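S12 family peptidase (Streptomyces sp. 82F2, PDB 3WWX) acts as a D-stereospecific amidohydrolase, probably cleaving amide bonds through a serine mechanism like that of its relatives in the beta-lactamase clan. Local coordinates at residues G24-A29 against G41-D46; G84-N89 against V142-E147; H104-Y109 against N160-L165. All coordinates share one frame; numbering follows the deposited sequence.

Interaction 1: G24-A29 against G41-D46; sequences GAVAQA and GERGGD
The flat guanidinium of Arg43 carries the methyl CG1 of Val26 on one face, over its centre and 3.7 Å above the plane, while at its edge Arg43 NH1 donates to Gly24 O (3.0 Å). That carbonyl lies close to the guanidinium plane, but NH1 sits well above the plane of the carbonyl itself. The contact lies at the margin of the large antiparallel sheet of the beta-lactamase fold: 24-29 belongs to the strand next to the outermost one, 36-41, and 41-46 is the loop that leaves that outer strand and folds back over the face bearing Val26 and Gln28.

The two backbones come close at the end of the sheet pairing, where Gly24 and Gly41 form a non-hydrogen-bonded antiparallel pair. With no side chain at Gly24, Glu42 O can approach Gly24 CA to 3.4 Å in a CA-H...O contact. Arg43 turns in over the strand with CG anti to its backbone N (chi1 -153°), then bends at the next torsion and crosses Val26 at about a right angle. Its NE makes a salt bridge with Asp47 and its NH2 bonds to Asn325, so three polar groups fix the guanidinium's rotation.

Farther along, Val26 CG2 packs on Gly45 O at 3.4 Å. Gln28 NE2 donates to Gly45 O at 3.0 Å; the oxygen lies in the Gln28 amide plane, while NE2 stands above the carbonyl plane. Gln28 OE1 is taken by Arg35. A water also accepts from Gln28 NE2 and donates to Asp46 OD1, 2.6 Å from that oxygen.

Interaction 2: G84-N89 against V142-E147; sequences GVVRGN and VAMAHE
Asn89 CG lies anti to its backbone N (chi1 -151°), directing the amide across to Ala145, and Met144 bends at its second torsion (chi2 -62°), which carries SD over to the backbone of Val86, Arg87 and Gly88. The Asn89 bond is a straight one: ND2 donates to Ala145 O at 3.0 Å with an N-H...O angle of 166°. The oxygen lies near the plane of the amide, while ND2 is tilted moderately from the plane of the carbonyl. Behind the amide, Asn89 CB rests against His146 O at 3.4 Å.

On the other flank the sulfur of Met144 sits 3.8 Å from Arg87 N and 3.9 Å from Val86 CA, and the tip of Val86, CG1, adds apolar contact with it. Beyond the sulfur, Met144 CE lies next to Ile108 CG2 at 3.9 Å, and the side chain also touches His91.

The contact lies in the helical part of the beta-lactamase fold, where helix 136-144 runs out into a turn; His146 N still bonds back to Ala143 O. The loop 84-89, between helices 78-81 and 98-102, passes along this turn, with two backbone CA-H...O contacts added to those of Asn89 and Met144. Gly88 CA offers a CA-H to Met144 O at 3.3 Å, an approach made possible by the lack of a side chain on that glycine. In the reverse direction Glu147 CA points its hydrogen at Asn89 O, 3.2 Å away.

Gly88 O faces His146 O, both acceptors, and accepts a hydrogen bond from His91 ND1. The His146 side chain leaves the backbone away from 84-89; NE2 bonds to Asp114 OD1, the ring stacks with Tyr109, and Ala145 CB lies over the centre of one face.

Interaction 3: H104-Y109 against N160-L165; sequences HTSGIY and NTNFVL
Tyr158-Ser159-Asn160, at the start of helix 160-174, matches the Tyr-X-Asn motif of class C beta-lactamases and S12 (DD-peptidase-like) enzymes, consistent with a place beside the active site; Asn160 OD1 bonds to Lys56. This contact packs the opening turns of that helix against the loop 104-109.

Asn162 is the central group, its amide spanning two loop residues. Its ND2 donates to His104 ND1 (3.1 Å, 170° at the hydrogen), with ND1 in the amide plane but ND2 tilted out of the imidazole plane, and its OD1 accepts from Ser106 OG at 2.6 Å. Ser106 chi1 of 68° sets OG between its backbone N and carbonyl carbon, where it also accepts from Ile108 N at 3.1 Å, closing an ST turn. Both ends of the buried amide are thus satisfied and its flip is fixed. A water between Gly107 N and Asn162 ND2 accepts from both.

Thr161 OG1 donates to Tyr109 O at 2.6 Å, on a carbonyl lone pair, and is bonded to Tyr111 N as well. Ile108 CD1 meets Leu165 CD1 tip to tip at 3.6 Å, and Phe163 CE1 lies 3.6 Å from His104 NE2.

The loop begins where a Schellman motif at His104 ends helix 98-102. Leu101 backs Ile108 and Asn162, helix 136-144 packs on Ile108 and Thr161, and helix 55-68 touches His104 and Phe163.

How the interactions relate
Along the chain interaction 1 is complete before the others begin, whereas interactions 2 and 3 alternate, their segments running 84-89, 104-109, 142-147, 160-165. Interaction 1 belongs to the edge of the large antiparallel sheet, across the chain's centre from the other two; its centre lies about 41 Å from that of interaction 2 and about 32 Å from that of interaction 3. Those two are neighbours in the helical region, centres about 11 Å apart, and touch: Ala143 CB of helix 136-144 packs on Tyr109 O, and Val86 on Leu165 of helix 160-174. Separate from the sheet margin, one continuous packing therefore runs from the surface loop to helix 160-174, whose start carries the probable active-site motif.

Interaction 1: G24-A29 against G41-D46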
loop_
_atom_site.group_PDB
_atom_site.type_symbol
_atom_site.label_atom_id
_atom_site.label_comp_id
_atom_site.label_asym_id
_atom_site.label_seq_id
_atom_site.Cartn_x
_atom_site.Cartn_y
_atom_site.Cartn_z
ATOM N N GLY A 24 -3.644 -4.573 19.698
ATOM C CA GLY A 24 -2.490 -3.735 19.904
ATOM C C GLY A 24 -2.327 -2.732 18.773
ATOM O O GLY A 24 -2.338 -3.107 17.593
ATOM N N ALA A 25 -2.180 -1.462 19.141
ATOM C CA ALA A 25 -2.042 -0.359 18.202
ATOM C C ALA A 25 -0.707 0.325 18.421
ATOM O O ALA A 25 -0.264 0.513 19.551
ATOM C CB ALA A 25 -3.178 0.634 18.402
ATOM N N VAL A 26 -0.047 0.699 17.332
ATOM C CA VAL A 26 1.211 1.438 17.403
ATOM C C VAL A 26 1.213 2.561 16.380
ATOM O O VAL A 26 0.655 2.418 15.286
ATOM C CB VAL A 26 2.438 0.509 17.156
ATOM C CG1 VAL A 26 2.300 -0.263 15.841
ATOM C CG2 VAL A 26 3.748 1.276 17.193
ATOM N N ALA A 27 1.838 3.682 16.734
ATOM C CA ALA A 27 2.099 4.753 15.775
ATOM C C ALA A 27 3.363 5.472 16.167
ATOM O O ALA A 27 3.789 5.440 17.331
ATOM C CB ALA A 27 0.933 5.736 15.692
ATOM N N GLN A 28 4.003 6.055 15.164
ATOM C CA GLN A 28 5.074 7.004 15.382
ATOM C C GLN A 28 4.793 8.225 14.545
ATOM O O GLN A 28 4.140 8.139 13.507
ATOM C CB GLN A 28 6.428 6.425 15.004
ATOM C CG GLN A 28 6.900 5.289 15.896
ATOM C CD GLN A 28 8.243 4.732 15.455
ATOM O OE1 GLN A 28 9.037 5.433 14.816
ATOM N NE2 GLN A 28 8.513 3.471 15.781
ATOM N N ALA A 29 5.312 9.369 14.988
ATOM C CA ALA A 29 5.082 10.619 14.281
ATOM C C ALA A 29 6.271 11.529 14.474
ATOM O O ALA A 29 7.045 11.371 15.412
ATOM C CB ALA A 29 3.818 11.297 14.786
ATOM N N GLY A 41 -2.828 -1.020 24.130
ATOM C CA GLY A 41 -3.062 -2.450 24.159
ATOM C C GLY A 41 -1.758 -3.209 24.272
ATOM O O GLY A 41 -0.791 -2.755 24.885
ATOM N N GLU A 42 -1.711 -4.372 23.633
ATOM C CA GLU A 42 -0.538 -5.218 23.644
ATOM C C GLU A 42 0.271 -5.016 22.365
ATOM O O GLU A 42 -0.019 -5.599 21.323
ATOM C CB GLU A 42 -0.948 -6.681 23.816
ATOM C CG GLU A 42 -1.473 -6.998 25.225
ATOM C CD GLU A 42 -0.427 -6.755 26.299
ATOM O OE1 GLU A 42 0.625 -7.433 26.257
ATOM O OE2 GLU A 42 -0.650 -5.868 27.167
ATOM N N ARG A 43 1.292 -4.178 22.462
ATOM C CA ARG A 43 2.012 -3.746 21.275
ATOM C C ARG A 43 3.306 -3.078 21.651
ATOM O O ARG A 43 3.377 -2.417 22.706
ATOM C CB ARG A 43 1.152 -2.770 20.472
ATOM C CG ARG A 43 1.468 -2.774 18.988
ATOM C CD ARG A 43 0.987 -4.062 18.310
ATOM N NE ARG A 43 1.679 -4.235 17.015
ATOM C CZ ARG A 43 1.197 -3.861 15.830
ATOM N NH1 ARG A 43 0.006 -3.320 15.708
ATOM N NH2 ARG A 43 1.931 -4.039 14.734
ATOM N N GLY A 44 4.325 -3.245 20.812
ATOM C CA GLY A 44 5.612 -2.584 20.976
ATOM C C GLY A 44 5.797 -1.453 19.969
ATOM O O GLY A 44 5.337 -1.544 18.829
ATOM N N GLY A 45 6.469 -0.388 20.380
ATOM C CA GLY A 45 6.556 0.800 19.543
ATOM C C GLY A 45 7.363 0.591 18.277
ATOM O O GLY A 45 7.153 1.294 17.299
ATOM N N ASP A 46 8.289 -0.362 18.300
ATOM C CA ASP A 46 9.122 -0.695 17.147
ATOM C C ASP A 46 8.623 -1.937 16.390
ATOM O O ASP A 46 9.347 -2.505 15.558
ATOM C CB ASP A 46 10.559 -0.892 17.605
ATOM C CG ASP A 46 11.158 0.388 18.185
ATOM O OD1 ASP A 46 11.029 1.460 17.560
ATOM O OD2 ASP A 46 11.744 0.314 19.291
HETATM O O HOH W 1 10.915 1.878 14.973
#

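Interaction 2: G84-N89 against V142-E147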
loop_
_atom_site.group_PDB
_atom_site.type_symbol
_atom_site.label_atom_id
_atom_site.label_comp_id
_atom_site.label_asym_id
_atom_site.label_seq_id
_atom_site.Cartn_x
_atom_site.Cartn_y
_atom_site.Cartn_z
ATOM N N GLY A 84 0.545 -9.482 -24.989
ATOM C CA GLY A 84 -0.412 -10.561 -24.837
ATOM C C GLY A 84 -0.922 -10.829 -23.432
ATOM O O GLY A 84 -1.769 -11.686 -23.251
ATOM N N VAL A 85 -0.429 -10.095 -22.440
ATOM C CA VAL A 85 -0.735 -10.415 -21.043
ATOM C C VAL A 85 -2.099 -9.902 -20.627
ATOM O O VAL A 85 -2.812 -10.579 -19.886
ATOM C CB VAL A 85 0.355 -9.846 -20.106
ATOM C CG1 VAL A 85 0.002 -10.039 -18.608
ATOM C CG2 VAL A 85 1.679 -10.517 -20.410
ATOM N N VAL A 86 -2.456 -8.700 -21.062
ATOM C CA VAL A 86 -3.737 -8.101 -20.683
ATOM C C VAL A 86 -4.670 -8.177 -21.893
ATOM O O VAL A 86 -4.692 -7.256 -22.708
ATOM C CB VAL A 86 -3.528 -6.647 -20.192
ATOM C CG1 VAL A 86 -4.855 -6.017 -19.762
ATOM C CG2 VAL A 86 -2.533 -6.604 -19.020
ATOM N N ARG A 87 -5.412 -9.288 -22.046
ATOM C CA ARG A 87 -6.263 -9.511 -23.238
ATOM C C ARG A 87 -7.640 -10.168 -22.982
ATOM O O ARG A 87 -8.423 -10.392 -23.900
ATOM C CB ARG A 87 -5.524 -10.413 -24.247
ATOM C CG ARG A 87 -4.264 -9.815 -24.810
ATOM C CD ARG A 87 -4.571 -8.592 -25.664
ATOM N NE ARG A 87 -3.442 -8.262 -26.529
ATOM C CZ ARG A 87 -3.251 -8.781 -27.739
ATOM N NH1 ARG A 87 -4.123 -9.646 -28.250
ATOM N NH2 ARG A 87 -2.187 -8.432 -28.443
ATOM N N GLY A 88 -7.936 -10.484 -21.747
ATOM C CA GLY A 88 -9.054 -11.374 -21.474
ATOM C C GLY A 88 -10.398 -10.711 -21.330
ATOM O O GLY A 88 -10.536 -9.718 -20.630
ATOM N N ASN A 89 -11.409 -11.271 -21.996
ATOM C CA ASN A 89 -12.803 -10.896 -21.826
ATOM C C ASN A 89 -13.044 -9.386 -21.860
ATOM O O ASN A 89 -13.773 -8.863 -21.018
ATOM C CB ASN A 89 -13.339 -11.503 -20.516
ATOM C CG ASN A 89 -14.839 -11.799 -20.554
ATOM O OD1 ASN A 89 -15.537 -11.390 -21.472
ATOM N ND2 ASN A 89 -15.339 -12.503 -19.537
ATOM N N VAL A 142 -6.087 -14.827 -13.045
ATOM C CA VAL A 142 -7.333 -14.828 -12.306
ATOM C C VAL A 142 -8.232 -13.673 -12.782
ATOM O O VAL A 142 -9.435 -13.846 -13.018
ATOM C CB VAL A 142 -7.070 -14.732 -10.783
ATOM C CG1 VAL A 142 -8.333 -14.412 -10.009
ATOM C CG2 VAL A 142 -6.467 -16.019 -10.267
ATOM N N ALA A 143 -7.655 -12.494 -12.924
ATOM C CA ALA A 143 -8.399 -11.326 -13.379
ATOM C C ALA A 143 -8.866 -11.417 -14.816
ATOM O O ALA A 143 -9.930 -10.902 -15.150
ATOM C CB ALA A 143 -7.552 -10.058 -13.175
ATOM N N MET A 144 -8.084 -12.078 -15.666
ATOM C CA MET A 144 -8.335 -12.081 -17.107
ATOM C C MET A 144 -9.470 -13.015 -17.535
ATOM O O MET A 144 -9.829 -13.036 -18.709
ATOM C CB MET A 144 -7.044 -12.395 -17.855
ATOM C CG MET A 144 -5.981 -11.289 -17.708
ATOM S SD MET A 144 -6.443 -9.685 -18.364
ATOM C CE MET A 144 -6.918 -8.805 -16.866
ATOM N N ALA A 145 -10.063 -13.736 -16.597
ATOM C CA ALA A 145 -11.301 -14.464 -16.876
ATOM C C ALA A 145 -12.475 -13.510 -17.022
ATOM O O ALA A 145 -13.503 -13.859 -17.606
ATOM C CB ALA A 145 -11.578 -15.444 -15.760
ATOM N N HIS A 146 -12.310 -12.292 -16.518
ATOM C CA HIS A 146 -13.434 -11.409 -16.272
ATOM C C HIS A 146 -13.415 -10.178 -17.148
ATOM O O HIS A 146 -12.381 -9.804 -17.690
ATOM C CB HIS A 146 -13.390 -10.935 -14.822
ATOM C CG HIS A 146 -13.399 -12.045 -13.828
ATOM N ND1 HIS A 146 -14.512 -12.841 -13.627
ATOM C CD2 HIS A 146 -12.438 -12.530 -13.009
ATOM C CE1 HIS A 146 -14.240 -13.745 -12.702
ATOM N NE2 HIS A 146 -12.989 -13.570 -12.301
ATOM N N GLU A 147 -14.574 -9.530 -17.261
ATOM C CA GLU A 147 -14.684 -8.274 -17.976
ATOM C C GLU A 147 -14.073 -7.150 -17.153
ATOM O O GLU A 147 -14.131 -7.173 -15.942
ATOM C CB GLU A 147 -16.165 -7.964 -18.230
ATOM C CG GLU A 147 -16.425 -6.851 -19.214
ATOM C CD GLU A 147 -17.903 -6.720 -19.591
ATOM O OE1 GLU A 147 -18.787 -6.931 -18.720
ATOM O OE2 GLU A 147 -18.168 -6.400 -20.767
#

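Interaction 3: H104-Y109 against N160-L165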
loop_
_atom_site.group_PDB
_atom_site.type_symbol
_atom_site.label_atom_id
_atom_site.label_comp_id
_atom_site.label_asym_id
_atom_site.label_seq_id
_atom_site.Cartn_x
_atom_site.Cartn_y
_atom_site.Cartn_z
ATOM N N HIS A 104 -5.043 3.708 -11.047
ATOM C CA HIS A 104 -6.272 2.907 -11.010
ATOM C C HIS A 104 -7.374 3.441 -11.926
ATOM O O HIS A 104 -8.558 3.281 -11.635
ATOM C CB HIS A 104 -6.809 2.752 -9.582
ATOM C CG HIS A 104 -5.845 2.108 -8.638
ATOM N ND1 HIS A 104 -5.494 0.775 -8.707
ATOM C CD2 HIS A 104 -5.156 2.624 -7.600
ATOM C CE1 HIS A 104 -4.633 0.505 -7.749
ATOM N NE2 HIS A 104 -4.407 1.613 -7.060
ATOM N N THR A 105 -6.983 4.015 -13.060
ATOM C CA THR A 105 -7.978 4.382 -14.077
ATOM C C THR A 105 -7.957 3.421 -15.260
ATOM O O THR A 105 -8.615 3.672 -16.276
ATOM C CB THR A 105 -7.792 5.831 -14.554
ATOM O OG1 THR A 105 -6.509 6.000 -15.176
ATOM C CG2 THR A 105 -7.949 6.797 -13.376
ATOM N N SER A 106 -7.219 2.311 -15.138
ATOM C CA SER A 106 -7.178 1.292 -16.189
ATOM C C SER A 106 -8.504 0.570 -16.399
ATOM O O SER A 106 -8.809 0.176 -17.531
ATOM C CB SER A 106 -6.119 0.248 -15.855
ATOM O OG SER A 106 -6.566 -0.465 -14.714
ATOM N N GLY A 107 -9.271 0.372 -15.334
ATOM C CA GLY A 107 -10.487 -0.429 -15.387
ATOM C C GLY A 107 -10.248 -1.924 -15.230
ATOM O O GLY A 107 -11.188 -2.712 -15.331
ATOM N N ILE A 108 -9.006 -2.331 -14.990
ATOM C CA ILE A 108 -8.687 -3.759 -14.950
ATOM C C ILE A 108 -9.267 -4.423 -13.688
ATOM O O ILE A 108 -9.102 -3.963 -12.569
ATOM C CB ILE A 108 -7.159 -3.983 -15.016
ATOM C CG1 ILE A 108 -6.568 -3.435 -16.326
ATOM C CG2 ILE A 108 -6.825 -5.447 -14.801
ATOM C CD1 ILE A 108 -5.075 -3.494 -16.395
ATOM N N TYR A 109 -9.972 -5.525 -13.885
ATOM C CA TYR A 109 -10.559 -6.311 -12.820
ATOM C C TYR A 109 -9.515 -6.626 -11.759
ATOM O O TYR A 109 -8.424 -7.088 -12.084
ATOM C CB TYR A 109 -11.109 -7.612 -13.418
ATOM C CG TYR A 109 -11.882 -8.474 -12.469
ATOM C CD1 TYR A 109 -11.246 -9.257 -11.519
ATOM C CD2 TYR A 109 -13.279 -8.533 -12.538
ATOM C CE1 TYR A 109 -11.973 -10.043 -10.635
ATOM C CE2 TYR A 109 -14.005 -9.327 -11.660
ATOM C CZ TYR A 109 -13.335 -10.065 -10.703
ATOM O OH TYR A 109 -14.034 -10.881 -9.831
ATOM N N ASN A 160 -5.980 -4.310 -7.398
ATOM C CA ASN A 160 -4.677 -4.843 -7.041
ATOM C C ASN A 160 -3.955 -5.379 -8.268
ATOM O O ASN A 160 -2.724 -5.397 -8.303
ATOM C CB ASN A 160 -4.860 -5.894 -5.953
ATOM C CG ASN A 160 -5.259 -5.268 -4.645
ATOM O OD1 ASN A 160 -4.580 -4.362 -4.170
ATOM N ND2 ASN A 160 -6.400 -5.652 -4.113
ATOM N N THR A 161 -4.704 -5.799 -9.290
ATOM C CA THR A 161 -4.082 -6.299 -10.515
ATOM C C THR A 161 -3.223 -5.222 -11.146
ATOM O O THR A 161 -2.187 -5.514 -11.751
ATOM C CB THR A 161 -5.137 -6.735 -11.536
ATOM O OG1 THR A 161 -6.145 -7.487 -10.854
ATOM C CG2 THR A 161 -4.500 -7.610 -12.615
ATOM N N ASN A 162 -3.617 -3.971 -10.986
ATOM C CA ASN A 162 -2.851 -2.881 -11.576
ATOM C C ASN A 162 -1.422 -2.877 -11.105
ATOM O O ASN A 162 -0.524 -2.625 -11.912
ATOM C CB ASN A 162 -3.482 -1.543 -11.254
ATOM C CG ASN A 162 -4.703 -1.269 -12.096
ATOM O OD1 ASN A 162 -4.762 -1.689 -13.253
ATOM N ND2 ASN A 162 -5.666 -0.562 -11.542
ATOM N N PHE A 163 -1.193 -3.164 -9.824
ATOM C CA PHE A 163 0.165 -3.107 -9.287
ATOM C C PHE A 163 0.928 -4.407 -9.422
ATOM O O PHE A 163 2.150 -4.376 -9.487
ATOM C CB PHE A 163 0.182 -2.524 -7.881
ATOM C CG PHE A 163 0.142 -1.016 -7.902
ATOM C CD1 PHE A 163 -1.028 -0.346 -8.248
ATOM C CD2 PHE A 163 1.267 -0.270 -7.624
ATOM C CE1 PHE A 163 -1.070 1.026 -8.335
ATOM C CE2 PHE A 163 1.222 1.119 -7.699
ATOM C CZ PHE A 163 0.052 1.765 -8.050
ATOM N N VAL A 164 0.244 -5.540 -9.536
ATOM C CA VAL A 164 0.925 -6.750 -9.981
ATOM C C VAL A 164 1.471 -6.564 -11.411
ATOM O O VAL A 164 2.630 -6.899 -11.684
ATOM C CB VAL A 164 0.009 -7.977 -9.857
ATOM C CG1 VAL A 164 0.685 -9.219 -10.407
ATOM C CG2 VAL A 164 -0.366 -8.178 -8.396
ATOM N N LEU A 165 0.660 -6.027 -12.311
ATOM C CA LEU A 165 1.123 -5.678 -13.657
ATOM C C LEU A 165 2.283 -4.680 -13.593
ATOM O O LEU A 165 3.281 -4.841 -14.295
ATOM C CB LEU A 165 -0.037 -5.109 -14.467
ATOM C CG LEU A 165 -1.075 -6.165 -14.851
ATOM C CD1 LEU A 165 -2.345 -5.531 -15.295
ATOM C CD2 LEU A 165 -0.511 -7.108 -15.926
HETATM O O HOH W 2 -8.713 0.305 -12.404
#